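Local coordinates for protein polysaccharide deacetylase (PDB 2J13) that probably removes acetyl groups from peptidoglycan or related cell-wall polysaccharides, as a zinc-binding family 4 carbohydrate esterase, at residues A[131-134]-A[135-139]; A[214-217]-A[218-221]; A[226-230]-A[231-235]. All coordinates share one frame; numbering follows the deposited sequence. Where two conformers were deposited one is given.

Interaction 1. Residues A[131-134]-A[135-139]; sequences ELTS and VTEEI
T133 and E137, one helical turn apart, meet on the outer side of helix 125-143. Their side chains cross obliquely, and the T133 methyl CG2 lies 3.3 Å from carboxylate oxygen OE2 of E137. A chi1 of -58° puts T133 OG1 beside the backbone N, where it bonds to the carbonyl of R129, and turns CG2 forward toward E137.

Backbone hydrogen bonds carry the regular i to i+4 pattern. E137 N reaches T133 O at 2.9 Å in a nearly straight bond (N-H...O 170°), and T136 N to L132 O and E138 N to S134 O repeat it on either side. The carbonyl of L132 also accepts a bond from the side-chain ND2 of N112.

Water supplies a further link. Water 1 donates to S134 O (2.7 Å) and to E138 OE1 (3.1 Å), so S134 O receives both an amide and a water, and E138, bent at chi2 (73°), has its carboxylate tied back to the preceding turn.

The V135 methyl CG2 sits 3.7 Å from E131 O, the carbonyl oxygen one turn back; the V135 side chain also touches I93 of helix 90-95 and N112 of strand 109-112. On the buried side T136 OG1 bonds to Y171 OH, and E131 pairs with K127 and S116. This is an amphipathic helix packed against the parallel sheet of the NodB homology fold.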
ATOM      1  N   GLU A 131      15.512  -3.414   6.314  1.00 23.46           N
ATOM      2  CA  GLU A 131      14.460  -3.841   5.383  1.00 23.25           C
ATOM      3  C   GLU A 131      13.649  -2.659   4.858  1.00 22.53           C
ATOM      4  O   GLU A 131      13.271  -2.679   3.667  1.00 22.82           O
ATOM      5  CB  GLU A 131      13.521  -4.854   6.068  1.00 23.35           C
ATOM      6  CG  GLU A 131      14.131  -6.257   6.214  1.00 24.56           C
ATOM      7  CD  GLU A 131      14.095  -7.036   4.933  1.00 27.34           C
ATOM      8  OE1 GLU A 131      13.152  -6.830   4.135  1.00 28.15           O
ATOM      9  OE2 GLU A 131      14.994  -7.856   4.695  1.00 31.56           O
ATOM     10  N   LEU A 132      13.380  -1.655   5.706  1.00 20.70           N
ATOM     11  CA  LEU A 132      12.635  -0.445   5.285  1.00 20.85           C
ATOM     12  C   LEU A 132      13.549   0.563   4.595  1.00 20.31           C
ATOM     13  O   LEU A 132      13.236   1.053   3.518  1.00 20.41           O
ATOM     14  CB  LEU A 132      11.950   0.220   6.466  1.00 20.94           C
ATOM     15  CG  LEU A 132      10.848  -0.641   7.091  1.00 22.83           C
ATOM     16  CD1 LEU A 132      10.355   0.090   8.317  1.00 26.34           C
ATOM     17  CD2 LEU A 132       9.731  -0.943   6.104  1.00 24.99           C
ATOM     18  N   THR A 133      14.692   0.856   5.207  1.00 21.33           N
ATOM     19  CA  THR A 133      15.573   1.904   4.691  1.00 22.62           C
ATOM     20  C   THR A 133      16.114   1.552   3.321  1.00 21.55           C
ATOM     21  O   THR A 133      16.220   2.450   2.456  1.00 23.13           O
ATOM     22  CB  THR A 133      16.736   2.180   5.661  1.00 24.19           C
ATOM     23  OG1 THR A 133      16.196   2.564   6.946  1.00 26.10           O
ATOM     24  CG2 THR A 133      17.612   3.314   5.108  1.00 27.37           C
ATOM     25  N   SER A 134      16.444   0.298   3.083  1.00 21.49           N
ATOM     26  CA  SER A 134      16.967  -0.115   1.784  1.00 21.87           C
ATOM     27  C   SER A 134      15.983   0.150   0.640  1.00 20.59           C
ATOM     28  O   SER A 134      16.380   0.641  -0.428  1.00 22.27           O
ATOM     29  CB  SER A 134      17.431  -1.561   1.787  1.00 23.45           C
ATOM     30  OG  SER A 134      16.411  -2.448   2.094  1.00 24.15           O
ATOM     31  N   VAL A 135      14.713  -0.164   0.840  1.00 19.14           N
ATOM     32  CA  VAL A 135      13.691   0.132  -0.154  1.00 19.52           C
ATOM     33  C   VAL A 135      13.491   1.618  -0.340  1.00 19.81           C
ATOM     34  O   VAL A 135      13.369   2.092  -1.483  1.00 22.43           O
ATOM     35  CB  VAL A 135      12.308  -0.566   0.179  1.00 18.09           C
ATOM     36  CG1 VAL A 135      11.177  -0.112  -0.754  1.00 20.64           C
ATOM     37  CG2 VAL A 135      12.434  -2.046   0.080  1.00 20.99           C
ATOM     38  N   THR A 136      13.433   2.376   0.742  1.00 20.21           N
ATOM     39  CA  THR A 136      13.224   3.821   0.652  1.00 20.71           C
ATOM     40  C   THR A 136      14.323   4.481  -0.167  1.00 21.12           C
ATOM     41  O   THR A 136      14.060   5.221  -1.105  1.00 22.00           O
ATOM     42  CB  THR A 136      13.106   4.471   2.024  1.00 21.25           C
ATOM     43  OG1 THR A 136      11.875   4.024   2.630  1.00 20.15           O
ATOM     44  CG2 THR A 136      13.083   5.998   1.916  1.00 20.85           C
ATOM     45  N   GLU A 137      15.548   4.136   0.170  1.00 21.67           N
ATOM     46  CA  GLU A 137      16.702   4.697  -0.559  1.00 24.53           C
ATOM     47  C   GLU A 137      16.691   4.256  -2.024  1.00 23.62           C
ATOM     48  O   GLU A 137      17.003   5.063  -2.935  1.00 24.57           O
ATOM     49  CB  GLU A 137      17.992   4.277   0.137  1.00 25.22           C
ATOM     50  CG  GLU A 137      18.129   4.871   1.533  1.00 28.51           C
ATOM     51  CD  GLU A 137      19.429   4.513   2.239  1.00 30.37           C
ATOM     52  OE1 GLU A 137      20.184   3.641   1.768  1.00 36.43           O
ATOM     53  OE2 GLU A 137      19.659   5.117   3.311  1.00 39.08           O
ATOM     54  N   GLU A 138      16.356   3.002  -2.300  1.00 22.95           N
ATOM     55  CA  GLU A 138      16.290   2.510  -3.679  1.00 23.89           C
ATOM     56  C   GLU A 138      15.177   3.200  -4.476  1.00 22.96           C
ATOM     57  O   GLU A 138      15.399   3.601  -5.642  1.00 23.52           O
ATOM     58  CB  GLU A 138      16.127   1.002  -3.703  1.00 25.47           C
ATOM     59  CG  GLU A 138      16.513   0.309  -4.949  1.00 28.83           C
ATOM     60  CD  GLU A 138      18.053   0.235  -5.168  1.00 32.91           C
ATOM     61  OE1 GLU A 138      18.847   0.157  -4.183  1.00 36.03           O
ATOM     62  OE2 GLU A 138      18.467   0.240  -6.339  1.00 36.81           O
ATOM     63  N   ILE A 139      13.995   3.362  -3.893  1.00 21.62           N
ATOM     64  CA  ILE A 139      12.923   4.099  -4.574  1.00 22.06           C
ATOM     65  C   ILE A 139      13.380   5.519  -4.966  1.00 22.88           C
ATOM     66  O   ILE A 139      13.254   5.940  -6.133  1.00 24.41           O
ATOM     67  CB  ILE A 139      11.639   4.196  -3.703  1.00 22.15           C
ATOM     68  CG1 ILE A 139      10.964   2.834  -3.581  1.00 21.78           C
ATOM     69  CG2 ILE A 139      10.686   5.255  -4.293  1.00 23.67           C
ATOM     70  CD1 ILE A 139       9.923   2.800  -2.403  1.00 21.01           C
TER
HETATM   71  O   HOH W   1      18.998   0.759  -1.152  1.00 31.30           O

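Interaction 2. Residues A[214-217]-A[218-221]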
ATOM      1  N   SER A 214      -3.854 -11.847 -13.401  1.00 38.05           N
ATOM      2  CA  SER A 214      -4.246 -12.514 -14.636  1.00 40.24           C
ATOM      3  C   SER A 214      -4.609 -11.560 -15.740  1.00 41.04           C
ATOM      4  O   SER A 214      -4.748 -10.366 -15.522  1.00 40.24           O
ATOM      5  CB  SER A 214      -5.416 -13.451 -14.378  1.00 40.89           C
ATOM      6  OG  SER A 214      -6.570 -12.728 -14.012  1.00 42.31           O
ATOM      7  N   LYS A 215      -4.779 -12.130 -16.931  1.00 42.60           N
ATOM      8  CA  LYS A 215      -5.093 -11.374 -18.138  1.00 43.83           C
ATOM      9  C   LYS A 215      -6.391 -10.581 -18.019  1.00 43.48           C
ATOM     10  O   LYS A 215      -6.500  -9.530 -18.626  1.00 44.41           O
ATOM     11  CB  LYS A 215      -5.100 -12.309 -19.380  1.00 44.96           C
ATOM     12  CG  LYS A 215      -6.281 -12.167 -20.353  1.00 47.01           C
ATOM     13  CD  LYS A 215      -6.090 -11.028 -21.377  1.00 49.01           C
ATOM     14  CE  LYS A 215      -7.309 -10.879 -22.303  1.00 48.82           C
ATOM     15  NZ  LYS A 215      -6.958 -10.167 -23.580  1.00 49.99           N
ATOM     16  N   ASP A 216      -7.346 -11.064 -17.218  1.00 42.95           N
ATOM     17  CA  ASP A 216      -8.663 -10.410 -17.063  1.00 42.90           C
ATOM     18  C   ASP A 216      -8.722  -9.320 -15.982  1.00 40.88           C
ATOM     19  O   ASP A 216      -9.719  -8.612 -15.868  1.00 40.93           O
ATOM     20  CB  ASP A 216      -9.730 -11.442 -16.703  1.00 43.71           C
ATOM     21  CG  ASP A 216     -10.177 -12.289 -17.890  1.00 46.93           C
ATOM     22  OD1 ASP A 216      -9.913 -11.920 -19.060  1.00 50.94           O
ATOM     23  OD2 ASP A 216     -10.822 -13.334 -17.644  1.00 50.89           O
ATOM     24  N   ASN A 217      -7.694  -9.215 -15.149  1.00 38.67           N
ATOM     25  CA  ASN A 217      -7.710  -8.239 -14.057  1.00 36.92           C
ATOM     26  C   ASN A 217      -7.771  -6.804 -14.528  1.00 35.57           C
ATOM     27  O   ASN A 217      -8.385  -5.976 -13.876  1.00 34.16           O
ATOM     28  CB  ASN A 217      -6.455  -8.389 -13.173  1.00 36.88           C
ATOM     29  CG  ASN A 217      -6.525  -9.583 -12.234  1.00 37.41           C
ATOM     30  OD1 ASN A 217      -5.581  -9.833 -11.498  1.00 38.16           O
ATOM     31  ND2 ASN A 217      -7.645 -10.325 -12.248  1.00 39.63           N
ATOM     32  N   ALA A 218      -7.096  -6.511 -15.626  1.00 34.89           N
ATOM     33  CA  ALA A 218      -7.081  -5.153 -16.179  1.00 35.41           C
ATOM     34  C   ALA A 218      -8.497  -4.727 -16.595  1.00 35.60           C
ATOM     35  O   ALA A 218      -8.906  -3.581 -16.346  1.00 34.14           O
ATOM     36  CB  ALA A 218      -6.099  -5.066 -17.349  1.00 36.05           C
ATOM     37  N   GLU A 219      -9.248  -5.677 -17.166  1.00 35.79           N
ATOM     38  CA  GLU A 219     -10.628  -5.454 -17.604  0.50 36.17           C
ATOM     39  C   GLU A 219     -11.528  -5.234 -16.394  1.00 35.19           C
ATOM     40  O   GLU A 219     -12.392  -4.344 -16.385  1.00 34.71           O
ATOM     41  CB  GLU A 219     -11.118  -6.674 -18.408  0.50 36.64           C
ATOM     42  CG  GLU A 219     -11.956  -6.361 -19.647  0.50 38.04           C
ATOM     43  CD  GLU A 219     -12.049  -7.552 -20.614  0.50 38.39           C
ATOM     44  OE1 GLU A 219     -11.775  -8.707 -20.201  0.50 40.88           O
ATOM     45  OE2 GLU A 219     -12.390  -7.330 -21.798  0.50 42.12           O
ATOM     46  N   ALA A 220     -11.344  -6.068 -15.378  1.00 33.56           N
ATOM     47  CA  ALA A 220     -12.117  -5.953 -14.149  1.00 31.94           C
ATOM     48  C   ALA A 220     -11.863  -4.589 -13.520  1.00 30.47           C
ATOM     49  O   ALA A 220     -12.800  -3.930 -13.102  1.00 30.88           O
ATOM     50  CB  ALA A 220     -11.765  -7.048 -13.174  1.00 33.30           C
ATOM     51  N   LEU A 221     -10.603  -4.155 -13.472  1.00 27.58           N
ATOM     52  CA  LEU A 221     -10.279  -2.858 -12.874  1.00 26.46           C
ATOM     53  C   LEU A 221     -10.988  -1.730 -13.602  1.00 26.86           C
ATOM     54  O   LEU A 221     -11.515  -0.819 -12.963  1.00 26.20           O
ATOM     55  CB  LEU A 221      -8.781  -2.587 -12.925  1.00 26.67           C
ATOM     56  CG  LEU A 221      -8.291  -1.262 -12.355  1.00 26.11           C
ATOM     57  CD1 LEU A 221      -8.614  -1.140 -10.840  1.00 25.47           C
ATOM     58  CD2 LEU A 221      -6.797  -1.136 -12.632  1.00 24.90           C
TER
HETATM   59  O   HOH W   2      -4.705  -8.021 -16.593  1.00 40.55           O
HETATM   60  O   HOH W   3      -8.031  -7.536 -19.268  1.00 41.75           O
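D216 O accepts the backbone N-H of A220, the donor lying in the carbonyl plane, where a type I beta turn from S214 to N217 runs straight into helix 217-230 with D216 inside it. The turn's own bond runs from N217 N to S214 O at 3.2 Å, and the next helical bond, L221 N to N217 O, measures 2.9 Å.

The side chains leave this turn in different directions. N217 has CG anti to the carbonyl carbon (chi1 -76°), which carries its amide back over the turn; there OD1 takes two backbone N-H groups, of I213 and, weakly at 3.3 Å, of S214, tying the side-chain amide to the loop before the turn. L221 heads into the protein instead and packs on I73 and V76 of helix 70-80, with A218 touching K72 of the same helix. The D216 and E219 carboxylates run side by side on the surface, but their closeness is doubtful because E219 adopts two conformations.

Water serves the earlier amides. Water 2 accepts from A218 N at 3.0 Å and donates to S214 O at 2.6 Å, while water 3 donates to K215 O at 2.6 Å and takes a weak bond from E219 N.

Interaction 3. Residues A[226-230]-A[231-235]. With ZN (zinc ion), chain D.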
ATOM      1  N   ASP A 226     -15.194   2.480 -13.543  1.00 24.57           N
ATOM      2  CA  ASP A 226     -16.382   3.064 -14.193  1.00 26.54           C
ATOM      3  C   ASP A 226     -17.608   2.960 -13.294  1.00 27.22           C
ATOM      4  O   ASP A 226     -18.353   3.950 -13.068  1.00 27.04           O
ATOM      5  CB  ASP A 226     -16.630   2.393 -15.542  1.00 27.85           C
ATOM      6  CG  ASP A 226     -15.592   2.748 -16.611  1.00 30.91           C
ATOM      7  OD1 ASP A 226     -14.801   3.714 -16.438  1.00 31.97           O
ATOM      8  OD2 ASP A 226     -15.587   2.057 -17.681  1.00 35.67           O
ATOM      9  N   ASP A 227     -17.856   1.768 -12.766  1.00 27.33           N
ATOM     10  CA  ASP A 227     -19.023   1.485 -11.929  0.50 27.88           C
ATOM     11  C   ASP A 227     -19.050   2.316 -10.631  1.00 27.35           C
ATOM     12  O   ASP A 227     -20.082   2.835 -10.198  1.00 27.49           O
ATOM     13  CB  ASP A 227     -19.016  -0.024 -11.623  0.50 28.75           C
ATOM     14  CG  ASP A 227     -20.244  -0.496 -10.888  0.50 31.10           C
ATOM     15  OD1 ASP A 227     -21.192  -0.947 -11.560  0.50 36.62           O
ATOM     16  OD2 ASP A 227     -20.260  -0.450  -9.645  0.50 34.11           O
ATOM     17  N   LEU A 228     -17.901   2.428  -9.971  1.00 26.27           N
ATOM     18  CA  LEU A 228     -17.834   3.181  -8.768  1.00 26.01           C
ATOM     19  C   LEU A 228     -18.002   4.676  -9.038  1.00 25.63           C
ATOM     20  O   LEU A 228     -18.661   5.361  -8.266  1.00 26.84           O
ATOM     21  CB  LEU A 228     -16.540   2.873  -7.996  1.00 26.07           C
ATOM     22  CG  LEU A 228     -16.551   1.474  -7.379  1.00 26.28           C
ATOM     23  CD1 LEU A 228     -15.171   1.089  -6.804  1.00 28.27           C
ATOM     24  CD2 LEU A 228     -17.598   1.387  -6.284  1.00 30.82           C
ATOM     25  N   ARG A 229     -17.470   5.176 -10.146  1.00 26.07           N
ATOM     26  CA  ARG A 229     -17.701   6.610 -10.466  1.00 25.25           C
ATOM     27  C   ARG A 229     -19.184   6.913 -10.697  1.00 26.15           C
ATOM     28  O   ARG A 229     -19.646   7.975 -10.290  1.00 26.78           O
ATOM     29  CB  ARG A 229     -16.884   7.054 -11.648  1.00 25.18           C
ATOM     30  CG  ARG A 229     -15.446   7.305 -11.269  1.00 25.67           C
ATOM     31  CD  ARG A 229     -14.583   7.515 -12.457  1.00 27.43           C
ATOM     32  NE  ARG A 229     -13.323   8.145 -12.068  1.00 25.98           N
ATOM     33  CZ  ARG A 229     -12.254   8.211 -12.844  1.00 26.63           C
ATOM     34  NH1 ARG A 229     -12.265   7.653 -14.044  1.00 27.68           N
ATOM     35  NH2 ARG A 229     -11.154   8.809 -12.397  1.00 28.02           N
ATOM     36  N   GLU A 230     -19.926   5.979 -11.272  1.00 26.84           N
ATOM     37  CA  GLU A 230     -21.387   6.133 -11.471  1.00 27.79           C
ATOM     38  C   GLU A 230     -22.168   6.163 -10.157  1.00 28.74           C
ATOM     39  O   GLU A 230     -23.305   6.666 -10.092  1.00 29.17           O
ATOM     40  CB  GLU A 230     -21.910   5.013 -12.391  1.00 28.06           C
ATOM     41  CG  GLU A 230     -21.295   5.027 -13.775  1.00 27.91           C
ATOM     42  CD  GLU A 230     -21.853   6.112 -14.685  1.00 26.39           C
ATOM     43  OE1 GLU A 230     -22.843   6.782 -14.290  1.00 27.53           O
ATOM     44  OE2 GLU A 230     -21.292   6.306 -15.788  1.00 23.35           O
ATOM     45  N   LYS A 231     -21.576   5.611  -9.095  1.00 28.71           N
ATOM     46  CA  LYS A 231     -22.151   5.678  -7.762  1.00 30.66           C
ATOM     47  C   LYS A 231     -21.654   6.869  -6.928  1.00 29.60           C
ATOM     48  O   LYS A 231     -21.947   6.958  -5.731  1.00 31.84           O
ATOM     49  CB  LYS A 231     -21.938   4.354  -7.030  1.00 31.12           C
ATOM     50  CG  LYS A 231     -22.710   3.204  -7.657  1.00 33.09           C
ATOM     51  CD  LYS A 231     -22.427   1.848  -7.009  1.00 35.64           C
ATOM     52  CE  LYS A 231     -22.749   1.866  -5.520  1.00 40.36           C
ATOM     53  NZ  LYS A 231     -23.453   0.594  -5.114  1.00 42.91           N
ATOM     54  N   GLY A 232     -20.945   7.798  -7.551  1.00 28.10           N
ATOM     55  CA  GLY A 232     -20.555   9.043  -6.915  1.00 28.57           C
ATOM     56  C   GLY A 232     -19.219   8.983  -6.208  1.00 28.37           C
ATOM     57  O   GLY A 232     -18.819   9.965  -5.557  1.00 28.57           O
ATOM     58  N   TYR A 233     -18.502   7.863  -6.352  1.00 27.42           N
ATOM     59  CA  TYR A 233     -17.179   7.751  -5.717  1.00 27.16           C
ATOM     60  C   TYR A 233     -16.099   8.498  -6.469  1.00 26.61           C
ATOM     61  O   TYR A 233     -16.127   8.623  -7.697  1.00 26.33           O
ATOM     62  CB  TYR A 233     -16.775   6.287  -5.541  1.00 27.89           C
ATOM     63  CG  TYR A 233     -17.574   5.587  -4.486  1.00 27.66           C
ATOM     64  CD1 TYR A 233     -17.148   5.581  -3.157  1.00 29.52           C
ATOM     65  CD2 TYR A 233     -18.743   4.936  -4.790  1.00 29.51           C
ATOM     66  CE1 TYR A 233     -17.870   4.951  -2.177  1.00 33.18           C
ATOM     67  CE2 TYR A 233     -19.478   4.284  -3.811  1.00 29.45           C
ATOM     68  CZ  TYR A 233     -19.030   4.313  -2.493  1.00 30.64           C
ATOM     69  OH  TYR A 233     -19.714   3.679  -1.502  1.00 31.83           O
ATOM     70  N   HIS A 234     -15.116   8.969  -5.714  1.00 27.14           N
ATOM     71  CA  HIS A 234     -13.952   9.657  -6.263  1.00 27.69           C
ATOM     72  C   HIS A 234     -12.715   8.893  -5.841  1.00 26.91           C
ATOM     73  O   HIS A 234     -12.569   8.601  -4.671  1.00 26.90           O
ATOM     74  CB  HIS A 234     -13.857  11.063  -5.679  1.00 29.70           C
ATOM     75  CG  HIS A 234     -15.147  11.829  -5.758  1.00 33.53           C
ATOM     76  ND1 HIS A 234     -15.651  12.559  -4.701  1.00 37.33           N
ATOM     77  CD2 HIS A 234     -16.063  11.915  -6.749  1.00 36.93           C
ATOM     78  CE1 HIS A 234     -16.815  13.082  -5.049  1.00 37.98           C
ATOM     79  NE2 HIS A 234     -17.088  12.709  -6.287  1.00 37.80           N
ATOM     80  N   PHE A 235     -11.842   8.615  -6.793  1.00 26.21           N
ATOM     81  CA  PHE A 235     -10.581   7.917  -6.525  1.00 25.69           C
ATOM     82  C   PHE A 235      -9.479   8.913  -6.232  1.00 26.14           C
ATOM     83  O   PHE A 235      -9.146   9.763  -7.086  1.00 27.48           O
ATOM     84  CB  PHE A 235     -10.188   7.074  -7.728  1.00 26.32           C
ATOM     85  CG  PHE A 235     -11.037   5.868  -7.923  1.00 26.67           C
ATOM     86  CD1 PHE A 235     -12.202   5.920  -8.688  1.00 26.06           C
ATOM     87  CD2 PHE A 235     -10.656   4.667  -7.375  1.00 25.90           C
ATOM     88  CE1 PHE A 235     -12.965   4.803  -8.889  1.00 26.76           C
ATOM     89  CE2 PHE A 235     -11.433   3.511  -7.565  1.00 27.45           C
ATOM     90  CZ  PHE A 235     -12.594   3.590  -8.325  1.00 27.65           C
TER
HETATM   91 ZN    ZN D1238     -14.341  13.443  -3.135  1.00 45.84          ZN
HETATM   92  O   HOH W   4     -17.998   9.972  -9.226  1.00 28.41           O
HETATM   93  O   HOH W   5     -12.568   9.634  -9.602  1.00 33.73           O
HETATM   94  O   HOH W   6     -14.032  15.670  -4.003  1.00 47.35           O
HETATM   95  O   HOH W   7     -15.833  14.046  -1.532  1.00 52.57           O
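A Schellman motif ends helix 217-230 here, and the chain turns through it into strand 234-236, which carries a zinc ligand. L228 O accepts the characteristic bond from Y233 N at 3.2 Å, and R229 O accepts the inner one from G232 N at 3.0 Å, that donor standing above the carbonyl plane. G232, the C-prime residue, has the positive phi (90°) that the motif uses to reverse the chain. K231 N makes weak bonds to the carbonyls of both D227 and L228.

Side chains close over the turn. L228 O also lies at the edge of the Y233 ring, near its plane, 3.5 Å from CD2. The two methyls of L228 part company: CD2 meets Y233 CD2 at 4.0 Å where the two side chains lean across each other, and CD1 meets F235 CZ at 3.9 Å where they cross at about a right angle. All three residues also touch I57 of strand 56-63.

R229 runs extended from CG to NE and crosses F235 at about a right angle, NE lying 4.2 Å from F235 CD1 and the guanidinium plane turned 88° from the ring. Water 5 takes hydrogen bonds from R229 NE and F235 N, bridging helix and strand, while NH1 bonds to the carbonyl of K80. Water 4 does the reverse, donating to both R229 O and Y233 O.

H234 binds zinc through ND1 at 2.2 Å, with D56 and waters 6 and 7 as further ligands; G232 O lies over one face of its ring. The arrangement is a helix-to-strand connection of a parallel alpha/beta fold, delivering a histidine to a metal site.

In the fold
Following the chain from the N terminus, interaction 1 comes first, within helix 125-143, which packs against helix 90-95 and strand 109-112. Interaction 2 follows strand 207-210, where the loop turns into helix 217-230, and interaction 3 lies where that same helix gives way to strand 234-236. The three are in series, neither nested nor crossed, and each closes only a local turn. Interactions 2 and 3 lie at the two ends of helix 217-230, which joins strand 207-210 to strand 234-236, their centres about 18 Å apart; both strands pair in parallel with 56-63. Interaction 1 sits across the chain's centre from interaction 3, about 34 Å between centres.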